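Local coordinates for probable sulfate-binding lipoprotein SubI (Mycobacterium tuberculosis, PDB 6DDN) that probably binds sulfate outside the cell membrane and delivers it for uptake into the cell, at residues A[181-186]-A[257-262]; A[220-225]-A[231-236]; A[238-243]-A[250-255]; A[292-297]-A[311-316]. All coordinates share one frame; numbering follows the deposited sequence.

Contact 1: residues A[181-186]-A[257-262]. With SO4 (sulfate ion), chain G.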
loop_
_atom_site.group_PDB
_atom_site.type_symbol
_atom_site.label_atom_id
_atom_site.label_comp_id
_atom_site.label_asym_id
_atom_site.label_seq_id
_atom_site.Cartn_x
_atom_site.Cartn_y
_atom_site.Cartn_z
ATOM N N ASN A 181 4.536 1.823 -7.271
ATOM C CA ASN A 181 4.430 1.414 -8.667
ATOM C C ASN A 181 5.606 1.888 -9.509
ATOM O O ASN A 181 5.865 1.306 -10.567
ATOM C CB ASN A 181 3.127 1.943 -9.271
ATOM C CG ASN A 181 1.902 1.222 -8.746
ATOM O OD1 ASN A 181 2.000 0.339 -7.894
ATOM N ND2 ASN A 181 0.733 1.603 -9.252
ATOM N N LEU A 182 6.304 2.940 -9.085
ATOM C CA LEU A 182 7.484 3.404 -9.800
ATOM C C LEU A 182 8.788 2.974 -9.143
ATOM O O LEU A 182 9.811 2.891 -9.831
ATOM C CB LEU A 182 7.460 4.932 -9.934
ATOM C CG LEU A 182 6.244 5.502 -10.669
ATOM C CD1 LEU A 182 6.480 6.951 -11.059
ATOM C CD2 LEU A 182 5.905 4.663 -11.891
ATOM N N LEU A 183 8.771 2.691 -7.837
ATOM C CA LEU A 183 9.963 2.170 -7.179
ATOM C C LEU A 183 10.321 0.783 -7.698
ATOM O O LEU A 183 11.502 0.481 -7.908
ATOM C CB LEU A 183 9.749 2.132 -5.668
ATOM C CG LEU A 183 9.973 3.454 -4.939
ATOM C CD1 LEU A 183 9.343 3.411 -3.556
ATOM C CD2 LEU A 183 11.460 3.768 -4.855
ATOM N N ALA A 184 9.319 -0.073 -7.903
ATOM C CA ALA A 184 9.591 -1.433 -8.365
ATOM C C ALA A 184 10.297 -1.465 -9.715
ATOM O O ALA A 184 11.343 -2.130 -9.821
ATOM C CB ALA A 184 8.289 -2.241 -8.387
ATOM N N PRO A 185 9.816 -0.792 -10.766
ATOM C CA PRO A 185 10.552 -0.838 -12.035
ATOM C C PRO A 185 11.896 -0.140 -11.965
ATOM O O PRO A 185 12.834 -0.554 -12.658
ATOM C CB PRO A 185 9.601 -0.142 -13.012
ATOM C CG PRO A 185 8.848 0.801 -12.170
ATOM C CD PRO A 185 8.619 0.059 -10.883
ATOM N N TYR A 186 12.022 0.908 -11.148
ATOM C CA TYR A 186 13.326 1.532 -10.964
ATOM C C TYR A 186 14.298 0.563 -10.308
ATOM O O TYR A 186 15.412 0.354 -10.800
ATOM C CB TYR A 186 13.204 2.804 -10.130
ATOM C CG TYR A 186 14.555 3.336 -9.715
ATOM C CD1 TYR A 186 15.374 3.984 -10.629
ATOM C CD2 TYR A 186 15.023 3.167 -8.419
ATOM C CE1 TYR A 186 16.617 4.460 -10.263
ATOM C CE2 TYR A 186 16.266 3.639 -8.043
ATOM C CZ TYR A 186 17.058 4.287 -8.968
ATOM O OH TYR A 186 18.296 4.762 -8.600
ATOM N N GLN A 257 10.957 -9.537 -10.674
ATOM C CA GLN A 257 11.439 -8.570 -9.700
ATOM C C GLN A 257 10.297 -7.627 -9.348
ATOM O O GLN A 257 9.664 -7.052 -10.239
ATOM C CB GLN A 257 12.630 -7.777 -10.238
ATOM C CG GLN A 257 13.794 -8.627 -10.718
ATOM C CD GLN A 257 15.069 -7.821 -10.877
ATOM O OE1 GLN A 257 15.511 -7.147 -9.948
ATOM N NE2 GLN A 257 15.664 -7.883 -12.063
ATOM N N THR A 258 10.026 -7.485 -8.054
ATOM C CA THR A 258 8.994 -6.580 -7.577
ATOM C C THR A 258 9.472 -5.925 -6.290
ATOM O O THR A 258 10.525 -6.272 -5.745
ATOM C CB THR A 258 7.660 -7.303 -7.358
ATOM O OG1 THR A 258 6.615 -6.338 -7.182
ATOM C CG2 THR A 258 7.729 -8.191 -6.130
ATOM N N PHE A 259 8.688 -4.966 -5.805
ATOM C CA PHE A 259 9.038 -4.181 -4.633
ATOM C C PHE A 259 8.189 -4.592 -3.439
ATOM O O PHE A 259 7.008 -4.923 -3.588
ATOM C CB PHE A 259 8.865 -2.686 -4.896
ATOM C CG PHE A 259 9.832 -1.828 -4.138
ATOM C CD1 PHE A 259 11.097 -1.580 -4.642
ATOM C CD2 PHE A 259 9.480 -1.278 -2.916
ATOM C CE1 PHE A 259 11.994 -0.799 -3.946
ATOM C CE2 PHE A 259 10.372 -0.494 -2.213
ATOM C CZ PHE A 259 11.632 -0.253 -2.730
ATOM N N LYS A 260 8.795 -4.561 -2.256
ATOM C CA LYS A 260 8.098 -4.913 -1.025
ATOM C C LYS A 260 7.326 -3.703 -0.517
ATOM O O LYS A 260 7.924 -2.678 -0.168
ATOM C CB LYS A 260 9.088 -5.403 0.028
ATOM C CG LYS A 260 8.435 -5.879 1.318
ATOM C CD LYS A 260 9.405 -5.798 2.484
ATOM C CE LYS A 260 9.000 -6.737 3.608
ATOM N NZ LYS A 260 10.033 -6.798 4.683
ATOM N N ILE A 261 6.005 -3.820 -0.477
ATOM C CA ILE A 261 5.141 -2.753 0.010
ATOM C C ILE A 261 4.972 -2.914 1.513
ATOM O O ILE A 261 4.642 -4.003 1.997
ATOM C CB ILE A 261 3.782 -2.779 -0.706
ATOM C CG1 ILE A 261 3.976 -2.590 -2.212
ATOM C CG2 ILE A 261 2.851 -1.719 -0.132
ATOM C CD1 ILE A 261 2.680 -2.446 -2.984
ATOM N N GLU A 262 5.211 -1.834 2.256
ATOM C CA GLU A 262 5.067 -1.822 3.708
ATOM C C GLU A 262 4.169 -0.656 4.089
ATOM O O GLU A 262 4.536 0.504 3.879
ATOM C CB GLU A 262 6.427 -1.706 4.402
ATOM C CG GLU A 262 7.410 -2.807 4.040
ATOM C CD GLU A 262 8.658 -2.774 4.899
ATOM O OE1 GLU A 262 8.821 -3.674 5.751
ATOM O OE2 GLU A 262 9.473 -1.844 4.725
HETATM S S SO4 G . 11.651 -8.161 -14.317
HETATM O O1 SO4 G . 11.270 -7.607 -13.026
HETATM O O2 SO4 G . 10.517 -8.053 -15.222
HETATM O O3 SO4 G . 12.779 -7.414 -14.867
HETATM O O4 SO4 G . 12.023 -9.562 -14.143
#

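Contact 2: residues A[220-225]-A[231-236]. With SO4 (sulfate ion), chain C.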
loop_
_atom_site.group_PDB
_atom_site.type_symbol
_atom_site.label_atom_id
_atom_site.label_comp_id
_atom_site.label_asym_id
_atom_site.label_seq_id
_atom_site.Cartn_x
_atom_site.Cartn_y
_atom_site.Cartn_z
ATOM N N GLU A 220 -8.867 4.683 -7.251
ATOM C CA GLU A 220 -9.318 5.340 -8.473
ATOM C C GLU A 220 -8.662 4.732 -9.705
ATOM O O GLU A 220 -9.286 4.664 -10.771
ATOM C CB GLU A 220 -9.030 6.840 -8.402
ATOM C CG GLU A 220 -9.841 7.584 -7.353
ATOM C CD GLU A 220 -9.512 9.065 -7.307
ATOM O OE1 GLU A 220 -8.665 9.508 -8.111
ATOM O OE2 GLU A 220 -10.098 9.785 -6.470
ATOM N N ALA A 221 -7.413 4.280 -9.580
ATOM C CA ALA A 221 -6.760 3.601 -10.694
ATOM C C ALA A 221 -7.418 2.257 -10.980
ATOM O O ALA A 221 -7.556 1.862 -12.145
ATOM C CB ALA A 221 -5.272 3.421 -10.399
ATOM N N THR A 222 -7.828 1.540 -9.929
ATOM C CA THR A 222 -8.529 0.274 -10.119
ATOM C C THR A 222 -9.874 0.490 -10.800
ATOM O O THR A 222 -10.281 -0.306 -11.655
ATOM C CB THR A 222 -8.729 -0.431 -8.776
ATOM O OG1 THR A 222 -7.506 -0.411 -8.031
ATOM C CG2 THR A 222 -9.169 -1.873 -8.990
ATOM N N ASP A 223 -10.578 1.561 -10.427
ATOM C CA ASP A 223 -11.901 1.823 -10.982
ATOM C C ASP A 223 -11.834 2.059 -12.487
ATOM O O ASP A 223 -12.525 1.391 -13.264
ATOM C CB ASP A 223 -12.530 3.026 -10.279
ATOM C CG ASP A 223 -12.821 2.760 -8.813
ATOM O OD1 ASP A 223 -12.837 1.576 -8.413
ATOM O OD2 ASP A 223 -13.037 3.736 -8.059
ATOM N N VAL A 224 -10.997 3.007 -12.916
ATOM C CA VAL A 224 -10.919 3.331 -14.336
ATOM C C VAL A 224 -10.360 2.158 -15.132
ATOM O O VAL A 224 -10.657 2.014 -16.324
ATOM C CB VAL A 224 -10.093 4.614 -14.551
ATOM C CG1 VAL A 224 -8.601 4.319 -14.504
ATOM C CG2 VAL A 224 -10.475 5.273 -15.871
ATOM N N PHE A 225 -9.561 1.296 -14.499
ATOM C CA PHE A 225 -9.081 0.112 -15.201
ATOM C C PHE A 225 -10.198 -0.908 -15.376
ATOM O O PHE A 225 -10.307 -1.544 -16.431
ATOM C CB PHE A 225 -7.898 -0.509 -14.458
ATOM C CG PHE A 225 -7.352 -1.743 -15.119
ATOM C CD1 PHE A 225 -6.413 -1.642 -16.132
ATOM C CD2 PHE A 225 -7.783 -3.003 -14.732
ATOM C CE1 PHE A 225 -5.915 -2.773 -16.746
ATOM C CE2 PHE A 225 -7.291 -4.136 -15.342
ATOM C CZ PHE A 225 -6.355 -4.023 -16.351
ATOM N N ASP A 231 -4.249 -1.423 -20.443
ATOM C CA ASP A 231 -4.013 -2.851 -20.618
ATOM C C ASP A 231 -3.432 -3.525 -19.386
ATOM O O ASP A 231 -3.639 -4.728 -19.197
ATOM C CB ASP A 231 -3.073 -3.088 -21.804
ATOM C CG ASP A 231 -3.539 -2.384 -23.058
ATOM O OD1 ASP A 231 -2.802 -1.510 -23.563
ATOM O OD2 ASP A 231 -4.650 -2.699 -23.532
ATOM N N VAL A 232 -2.712 -2.789 -18.546
ATOM C CA VAL A 232 -2.139 -3.333 -17.322
ATOM C C VAL A 232 -2.179 -2.249 -16.255
ATOM O O VAL A 232 -1.803 -1.100 -16.513
ATOM C CB VAL A 232 -0.699 -3.843 -17.535
ATOM C CG1 VAL A 232 0.123 -2.813 -18.293
ATOM C CG2 VAL A 232 -0.046 -4.190 -16.204
ATOM N N LEU A 233 -2.654 -2.606 -15.068
ATOM C CA LEU A 233 -2.733 -1.695 -13.937
ATOM C C LEU A 233 -1.725 -2.135 -12.885
ATOM O O LEU A 233 -1.828 -3.244 -12.347
ATOM C CB LEU A 233 -4.148 -1.672 -13.353
ATOM C CG LEU A 233 -4.281 -1.267 -11.883
ATOM C CD1 LEU A 233 -4.122 0.235 -11.725
ATOM C CD2 LEU A 233 -5.608 -1.736 -11.307
ATOM N N ILE A 234 -0.747 -1.280 -12.605
ATOM C CA ILE A 234 0.188 -1.533 -11.516
ATOM C C ILE A 234 -0.513 -1.217 -10.203
ATOM O O ILE A 234 -1.057 -0.122 -10.025
ATOM C CB ILE A 234 1.466 -0.698 -11.683
ATOM C CG1 ILE A 234 1.844 -0.579 -13.158
ATOM C CG2 ILE A 234 2.605 -1.324 -10.911
ATOM C CD1 ILE A 234 3.184 0.094 -13.385
ATOM N N SER A 235 -0.513 -2.177 -9.282
ATOM C CA SER A 235 -1.343 -2.063 -8.091
ATOM C C SER A 235 -0.768 -2.941 -6.989
ATOM O O SER A 235 0.177 -3.704 -7.202
ATOM C CB SER A 235 -2.791 -2.455 -8.398
ATOM O OG SER A 235 -3.624 -2.265 -7.270
ATOM N N TYR A 236 -1.353 -2.813 -5.800
ATOM C CA TYR A 236 -1.025 -3.716 -4.709
ATOM C C TYR A 236 -1.524 -5.121 -5.025
ATOM O O TYR A 236 -2.525 -5.308 -5.720
ATOM C CB TYR A 236 -1.660 -3.260 -3.391
ATOM C CG TYR A 236 -1.490 -1.803 -3.017
ATOM C CD1 TYR A 236 -2.278 -0.818 -3.596
ATOM C CD2 TYR A 236 -0.573 -1.420 -2.047
ATOM C CE1 TYR A 236 -2.136 0.510 -3.241
ATOM C CE2 TYR A 236 -0.425 -0.095 -1.685
ATOM C CZ TYR A 236 -1.210 0.865 -2.286
ATOM O OH TYR A 236 -1.067 2.186 -1.928
HETATM S S SO4 C . -3.089 5.057 -2.332
HETATM O O1 SO4 C . -3.870 5.689 -1.272
HETATM O O2 SO4 C . -3.403 3.631 -2.376
HETATM O O3 SO4 C . -3.416 5.662 -3.619
HETATM O O4 SO4 C . -1.668 5.241 -2.060
#

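Contact 3: residues A[238-243]-A[250-255]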
loop_
_atom_site.group_PDB
_atom_site.type_symbol
_atom_site.label_atom_id
_atom_site.label_comp_id
_atom_site.label_asym_id
_atom_site.label_seq_id
_atom_site.Cartn_x
_atom_site.Cartn_y
_atom_site.Cartn_z
ATOM N N ASN A 238 -2.775 -6.921 -2.703
ATOM C CA ASN A 238 -4.032 -6.990 -1.965
ATOM C C ASN A 238 -5.175 -6.393 -2.773
ATOM O O ASN A 238 -6.307 -6.887 -2.716
ATOM C CB ASN A 238 -3.896 -6.284 -0.616
ATOM C CG ASN A 238 -3.325 -4.884 -0.740
ATOM O OD1 ASN A 238 -2.144 -4.660 -0.483
ATOM N ND2 ASN A 238 -4.170 -3.929 -1.113
ATOM N N GLU A 239 -4.898 -5.335 -3.538
ATOM C CA GLU A 239 -5.947 -4.712 -4.335
ATOM C C GLU A 239 -6.349 -5.600 -5.505
ATOM O O GLU A 239 -7.526 -5.646 -5.880
ATOM C CB GLU A 239 -5.492 -3.338 -4.826
ATOM C CG GLU A 239 -6.498 -2.626 -5.726
ATOM C CD GLU A 239 -7.599 -1.916 -4.955
ATOM O OE1 GLU A 239 -8.110 -0.894 -5.461
ATOM O OE2 GLU A 239 -7.960 -2.374 -3.849
ATOM N N ALA A 240 -5.388 -6.317 -6.092
ATOM C CA ALA A 240 -5.727 -7.273 -7.140
ATOM C C ALA A 240 -6.574 -8.411 -6.584
ATOM O O ALA A 240 -7.555 -8.830 -7.210
ATOM C CB ALA A 240 -4.455 -7.817 -7.790
ATOM N N ILE A 241 -6.210 -8.915 -5.402
ATOM C CA ILE A 241 -6.977 -9.985 -4.772
ATOM C C ILE A 241 -8.391 -9.514 -4.459
ATOM O O ILE A 241 -9.368 -10.238 -4.687
ATOM C CB ILE A 241 -6.251 -10.485 -3.509
ATOM C CG1 ILE A 241 -4.972 -11.231 -3.891
ATOM C CG2 ILE A 241 -7.160 -11.376 -2.682
ATOM C CD1 ILE A 241 -4.047 -11.488 -2.726
ATOM N N ALA A 242 -8.524 -8.293 -3.940
ATOM C CA ALA A 242 -9.844 -7.785 -3.586
ATOM C C ALA A 242 -10.689 -7.530 -4.828
ATOM O O ALA A 242 -11.899 -7.783 -4.824
ATOM C CB ALA A 242 -9.710 -6.511 -2.754
ATOM N N THR A 243 -10.070 -7.031 -5.899
ATOM C CA THR A 243 -10.811 -6.775 -7.130
ATOM C C THR A 243 -11.265 -8.079 -7.776
ATOM O O THR A 243 -12.423 -8.205 -8.194
ATOM C CB THR A 243 -9.953 -5.963 -8.102
ATOM O OG1 THR A 243 -9.479 -4.779 -7.448
ATOM C CG2 THR A 243 -10.767 -5.568 -9.323
ATOM N N VAL A 250 -10.626 -9.812 -13.976
ATOM C CA VAL A 250 -9.206 -9.488 -14.002
ATOM C C VAL A 250 -8.442 -10.593 -13.285
ATOM O O VAL A 250 -9.008 -11.381 -12.525
ATOM C CB VAL A 250 -8.904 -8.122 -13.345
ATOM C CG1 VAL A 250 -9.508 -6.984 -14.158
ATOM C CG2 VAL A 250 -9.425 -8.099 -11.920
ATOM N N GLN A 251 -7.140 -10.653 -13.555
ATOM C CA GLN A 251 -6.212 -11.457 -12.773
ATOM C C GLN A 251 -4.931 -10.651 -12.600
ATOM O O GLN A 251 -4.845 -9.493 -13.022
ATOM C CB GLN A 251 -5.955 -12.823 -13.420
ATOM C CG GLN A 251 -6.014 -12.836 -14.933
ATOM C CD GLN A 251 -6.148 -14.238 -15.495
ATOM O OE1 GLN A 251 -7.213 -14.852 -15.413
ATOM N NE2 GLN A 251 -5.065 -14.755 -16.064
ATOM N N HIS A 252 -3.928 -11.251 -11.963
ATOM C CA HIS A 252 -2.685 -10.532 -11.730
ATOM C C HIS A 252 -1.485 -11.459 -11.854
ATOM O O HIS A 252 -1.539 -12.626 -11.456
ATOM C CB HIS A 252 -2.677 -9.843 -10.356
ATOM C CG HIS A 252 -2.635 -10.786 -9.196
ATOM N ND1 HIS A 252 -3.762 -11.403 -8.695
ATOM C CD2 HIS A 252 -1.603 -11.211 -8.428
ATOM C CE1 HIS A 252 -3.424 -12.170 -7.674
ATOM N NE2 HIS A 252 -2.120 -12.072 -7.492
ATOM N N VAL A 253 -0.410 -10.922 -12.426
ATOM C CA VAL A 253 0.886 -11.581 -12.501
ATOM C C VAL A 253 1.904 -10.671 -11.834
ATOM O O VAL A 253 1.961 -9.472 -12.136
ATOM C CB VAL A 253 1.302 -11.877 -13.954
ATOM C CG1 VAL A 253 2.369 -12.963 -13.993
ATOM C CG2 VAL A 253 0.095 -12.268 -14.790
ATOM N N THR A 254 2.690 -11.228 -10.930
ATOM C CA THR A 254 3.751 -10.434 -10.319
ATOM C C THR A 254 5.024 -10.563 -11.144
ATOM O O THR A 254 5.439 -11.686 -11.456
ATOM C CB THR A 254 4.011 -10.887 -8.891
ATOM O OG1 THR A 254 2.767 -10.973 -8.186
ATOM C CG2 THR A 254 4.915 -9.899 -8.176
ATOM N N PRO A 255 5.659 -9.455 -11.526
ATOM C CA PRO A 255 6.899 -9.560 -12.287
ATOM C C PRO A 255 7.954 -10.283 -11.477
ATOM O O PRO A 255 7.898 -10.304 -10.233
ATOM C CB PRO A 255 7.282 -8.094 -12.539
ATOM C CG PRO A 255 6.592 -7.328 -11.465
ATOM C CD PRO A 255 5.308 -8.059 -11.218
#

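Contact 4: residues A[292-297]-A[311-316]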
loop_
_atom_site.group_PDB
_atom_site.type_symbol
_atom_site.label_atom_id
_atom_site.label_comp_id
_atom_site.label_asym_id
_atom_site.label_seq_id
_atom_site.Cartn_x
_atom_site.Cartn_y
_atom_site.Cartn_z
ATOM N N LEU A 292 -6.300 -12.418 9.961
ATOM C CA LEU A 292 -7.397 -11.784 9.234
ATOM C C LEU A 292 -6.878 -10.942 8.075
ATOM O O LEU A 292 -7.411 -11.010 6.961
ATOM C CB LEU A 292 -8.233 -10.935 10.190
ATOM C CG LEU A 292 -9.007 -11.704 11.260
ATOM C CD1 LEU A 292 -9.518 -10.749 12.316
ATOM C CD2 LEU A 292 -10.151 -12.495 10.644
ATOM N N TRP A 293 -5.847 -10.131 8.324
ATOM C CA TRP A 293 -5.218 -9.378 7.242
ATOM C C TRP A 293 -4.741 -10.314 6.139
ATOM O O TRP A 293 -4.985 -10.070 4.950
ATOM C CB TRP A 293 -4.048 -8.554 7.782
ATOM C CG TRP A 293 -4.451 -7.318 8.525
ATOM C CD1 TRP A 293 -4.375 -7.113 9.870
ATOM C CD2 TRP A 293 -4.979 -6.109 7.963
ATOM N NE1 TRP A 293 -4.827 -5.855 10.185
ATOM C CE2 TRP A 293 -5.204 -5.217 9.030
ATOM C CE3 TRP A 293 -5.285 -5.696 6.663
ATOM C CZ2 TRP A 293 -5.721 -3.936 8.839
ATOM C CZ3 TRP A 293 -5.794 -4.421 6.474
ATOM C CH2 TRP A 293 -6.012 -3.560 7.556
ATOM N N ALA A 294 -4.054 -11.394 6.520
ATOM C CA ALA A 294 -3.607 -12.381 5.545
ATOM C C ALA A 294 -4.781 -12.919 4.741
ATOM O O ALA A 294 -4.744 -12.943 3.506
ATOM C CB ALA A 294 -2.866 -13.514 6.252
ATOM N N GLN A 295 -5.848 -13.333 5.431
ATOM C CA GLN A 295 -7.031 -13.843 4.745
ATOM C C GLN A 295 -7.650 -12.792 3.831
ATOM O O GLN A 295 -8.290 -13.141 2.832
ATOM C CB GLN A 295 -8.055 -14.329 5.771
ATOM C CG GLN A 295 -7.632 -15.595 6.496
ATOM C CD GLN A 295 -8.293 -15.745 7.851
ATOM O OE1 GLN A 295 -9.311 -15.115 8.137
ATOM N NE2 GLN A 295 -7.709 -16.584 8.697
ATOM N N ALA A 296 -7.467 -11.510 4.149
ATOM C CA ALA A 296 -7.960 -10.424 3.313
ATOM C C ALA A 296 -7.039 -10.106 2.140
ATOM O O ALA A 296 -7.381 -9.246 1.324
ATOM C CB ALA A 296 -8.169 -9.163 4.158
ATOM N N GLY A 297 -5.891 -10.767 2.035
ATOM C CA GLY A 297 -4.979 -10.538 0.937
ATOM C C GLY A 297 -3.805 -9.637 1.241
ATOM O O GLY A 297 -3.042 -9.316 0.324
ATOM N N ASP A 311 2.176 -19.888 1.245
ATOM C CA ASP A 311 1.746 -20.580 0.042
ATOM C C ASP A 311 0.714 -19.800 -0.765
ATOM O O ASP A 311 0.400 -20.208 -1.888
ATOM C CB ASP A 311 1.187 -21.951 0.412
ATOM C CG ASP A 311 -0.055 -21.860 1.271
ATOM O OD1 ASP A 311 0.059 -21.489 2.458
ATOM O OD2 ASP A 311 -1.152 -22.144 0.751
ATOM N N LEU A 312 0.172 -18.704 -0.225
ATOM C CA LEU A 312 -0.684 -17.807 -0.992
ATOM C C LEU A 312 -0.030 -16.472 -1.297
ATOM O O LEU A 312 -0.511 -15.753 -2.178
ATOM C CB LEU A 312 -2.006 -17.536 -0.258
ATOM C CG LEU A 312 -2.984 -18.694 -0.076
ATOM C CD1 LEU A 312 -2.999 -19.631 -1.276
ATOM C CD2 LEU A 312 -2.604 -19.432 1.159
ATOM N N PHE A 313 1.028 -16.121 -0.585
ATOM C CA PHE A 313 1.788 -14.915 -0.861
ATOM C C PHE A 313 3.154 -15.333 -1.391
ATOM O O PHE A 313 4.130 -15.389 -0.632
ATOM C CB PHE A 313 1.902 -14.059 0.398
ATOM C CG PHE A 313 0.575 -13.646 0.962
ATOM C CD1 PHE A 313 -0.333 -12.943 0.184
ATOM C CD2 PHE A 313 0.230 -13.963 2.263
ATOM C CE1 PHE A 313 -1.556 -12.561 0.697
ATOM C CE2 PHE A 313 -0.994 -13.585 2.783
ATOM C CZ PHE A 313 -1.888 -12.883 1.998
ATOM N N PRO A 314 3.254 -15.637 -2.683
ATOM C CA PRO A 314 4.479 -16.255 -3.203
ATOM C C PRO A 314 5.637 -15.274 -3.248
ATOM O O PRO A 314 5.471 -14.099 -3.584
ATOM C CB PRO A 314 4.072 -16.701 -4.611
ATOM C CG PRO A 314 3.024 -15.720 -5.011
ATOM C CD PRO A 314 2.269 -15.376 -3.748
ATOM N N VAL A 315 6.818 -15.769 -2.904
ATOM C CA VAL A 315 8.022 -14.940 -3.015
ATOM C C VAL A 315 8.366 -14.764 -4.488
ATOM O O VAL A 315 8.259 -15.732 -5.265
ATOM C CB VAL A 315 9.183 -15.575 -2.239
ATOM C CG1 VAL A 315 9.505 -16.961 -2.771
ATOM C CG2 VAL A 315 10.421 -14.684 -2.282
ATOM N N PRO A 316 8.728 -13.570 -4.932
ATOM C CA PRO A 316 9.158 -13.386 -6.320
ATOM C C PRO A 316 10.611 -13.817 -6.475
ATOM O O PRO A 316 11.249 -14.299 -5.540
ATOM C CB PRO A 316 8.984 -11.882 -6.536
ATOM C CG PRO A 316 9.238 -11.301 -5.184
ATOM C CD PRO A 316 8.667 -12.291 -4.200
#

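Contact 1: residues A[181-186]-A[257-262]
Thr258 OG1 is hydrogen-bonded to Val142 O of the neighbouring strand, while the Thr258 backbone lies against the methyl of Ala184 on helix 177-190. Helix against sheet is the theme here, as in the alpha/beta lobes of type 2 periplasmic binding proteins: residues 181-186 run at 138° to the strand segment, with axes 6.8 Å apart. Phe259 carries the join. Leu183 lays its beta carbon on one ring face in a CH-pi contact, CB standing 4.0 Å from the Phe259 centroid and 8° off the normal, so it sits almost exactly over the middle. Leu183 CG is anti to its own carbonyl carbon (chi1 -82°), which leaves CB as the part of the side chain nearest the ring. The strand is itself fixed in the sheet, since Phe259 pairs with Val142 through the backbone. At the start of the strand, Gln257 N donates a 3.1 Å hydrogen bond to O1 of a sulfate ion, probably a guest from the crystallisation liquor, which Trp157 N also holds. The closest approach between the two segments is that of two beta carbons, Ala184 CB and Phe259 CB, 3.6 Å apart.

Contact 2: residues A[220-225]-A[231-236]
Leu233 spreads its branches across one side of helix 218-227. Its CB rests over one face of the Phe225 ring, offset toward the rim, in a CH-pi contact 3.8 Å from the centroid. CD1 reaches the methyl of Ala221, with Leu233 CD1 and Ala221 CB 3.6 Å apart, while CD2 lies 3.7 Å from Thr222 CA. The Phe225 ring gets there because its CG is anti to the backbone N (chi1 180°), which carries the ring along the strand until CE1 is 3.7 Å from Val232 N, an approach to the ring edge. Further out, Arg147 makes a cation-pi contact with Phe225 and bonds to its carbonyl oxygen, and Thr222 OG1 bonds to Gly218 O and Glu239 OE1. Strand 232-236 is steadied by backbone pairs of Leu233 with Val145 and Ile234 with Ile168. At its end, Tyr236 in the N-cap position of the next helix donates from OH to sulfate O2 at 2.8 Å. Ser175 OG and the backbone N atoms of Ala60, Ser177 and Gly218 bind the same ion, an arrangement of neutral donors consistent with the oxyanion site in the cleft of a sulfate-binding protein.

Contact 3: residues A[238-243]-A[250-255]
Ala240 sets its methyl against the root of the His252 side chain, with Ala240 CB 3.7 Å from His252 CB and nearly as near to CG and ND1. The approach is oblique to the imidazole. His252 CG stands between the backbone N and the carbonyl carbon (chi1 68°), and the ring therefore lies alongside helix 237-245, with CE1 4.2 Å from CG1 of Ile241. One turn on, Thr243 and Val250 meet through single methyls, CG2 of Thr243 and CG2 of Val250, 3.9 Å apart. The helix packs nearly antiparallel (154°) against strand 250-253, which follows it in the chain, and small side chains let the axes come within 8.2 Å. The helix side also closes its own polar account. Glu239 O takes two donors from opposite faces of its carbonyl plane: Thr243 N, and Thr243 OG1 at 2.7 Å. With the hydroxyl spent in this way, the threonine presents its methyl to the strand. No hydrogen bond crosses between the segments; they meet through methyl and methylene groups and the side of the imidazole. His252 ND1 is hydrogen-bonded to Glu244 OE2, and such a carboxylate neighbour would be expected to favour the protonated imidazole.

Contact 4: residues A[292-297]-A[311-316]
Helix 287-295 ends in a Schellman motif, Gly297 adopting positive phi (100°) while its N returns a 2.9 Å hydrogen bond to Ala294 O. Positive phi is a conformation that glycine adopts readily, as is usual at this position of the motif. Into this terminus comes one aromatic side chain from the irregular segment 311-316. Phe313 presents the far rim of its ring: CZ lies 3.2 Å from Ala294 O, which meets the ring edge near its plane, and CE1 is 3.6 Å from Gly297 O. The same Ala294 oxygen therefore accepts the glycine N-H and also faces the ring edge. In the fold, the contact joins the C-terminal end of a helix to the loop that leads from helix 303-308 into strand 318-320. Beside the oxygen, the methyl of Ala294 packs 3.9 Å from CE2 of Phe313. With CG anti to the carbonyl carbon (chi1 -59°), the ring spans the 8.3 Å between the CA atoms of Gly297 and Phe313. No hydrogen bond links the two segments, so the join rests on the phenyl rim, the Ala294 methyl and the two carbonyl oxygens. Arg299 and Pro300 of strand 299-300 and Glu237 of helix 237-245 also touch the phenyl group.

Contacts 2 and 3 follow each other inside the long loop that contact 1 closes, and contact 4 comes later in the chain. The first three all rest helices on one mixed sheet, through strands 232-236, 250-253 and 257-267, which each pair with strand 138-147. Contacts 2 and 3, helix-strand pairs adjacent in the chain, have centres 10 Å apart and meet where Phe225 CE2 lies 3.8 Å from Val250 CG1; contact 1 brings a distant helix onto the same sheet. Contact 4 is about 12 Å from contact 3 and 17 Å from contact 1, centre to centre. It touches both, Gly297 O lying 3.3 Å from Asn238 CB and Pro316 meeting Thr258.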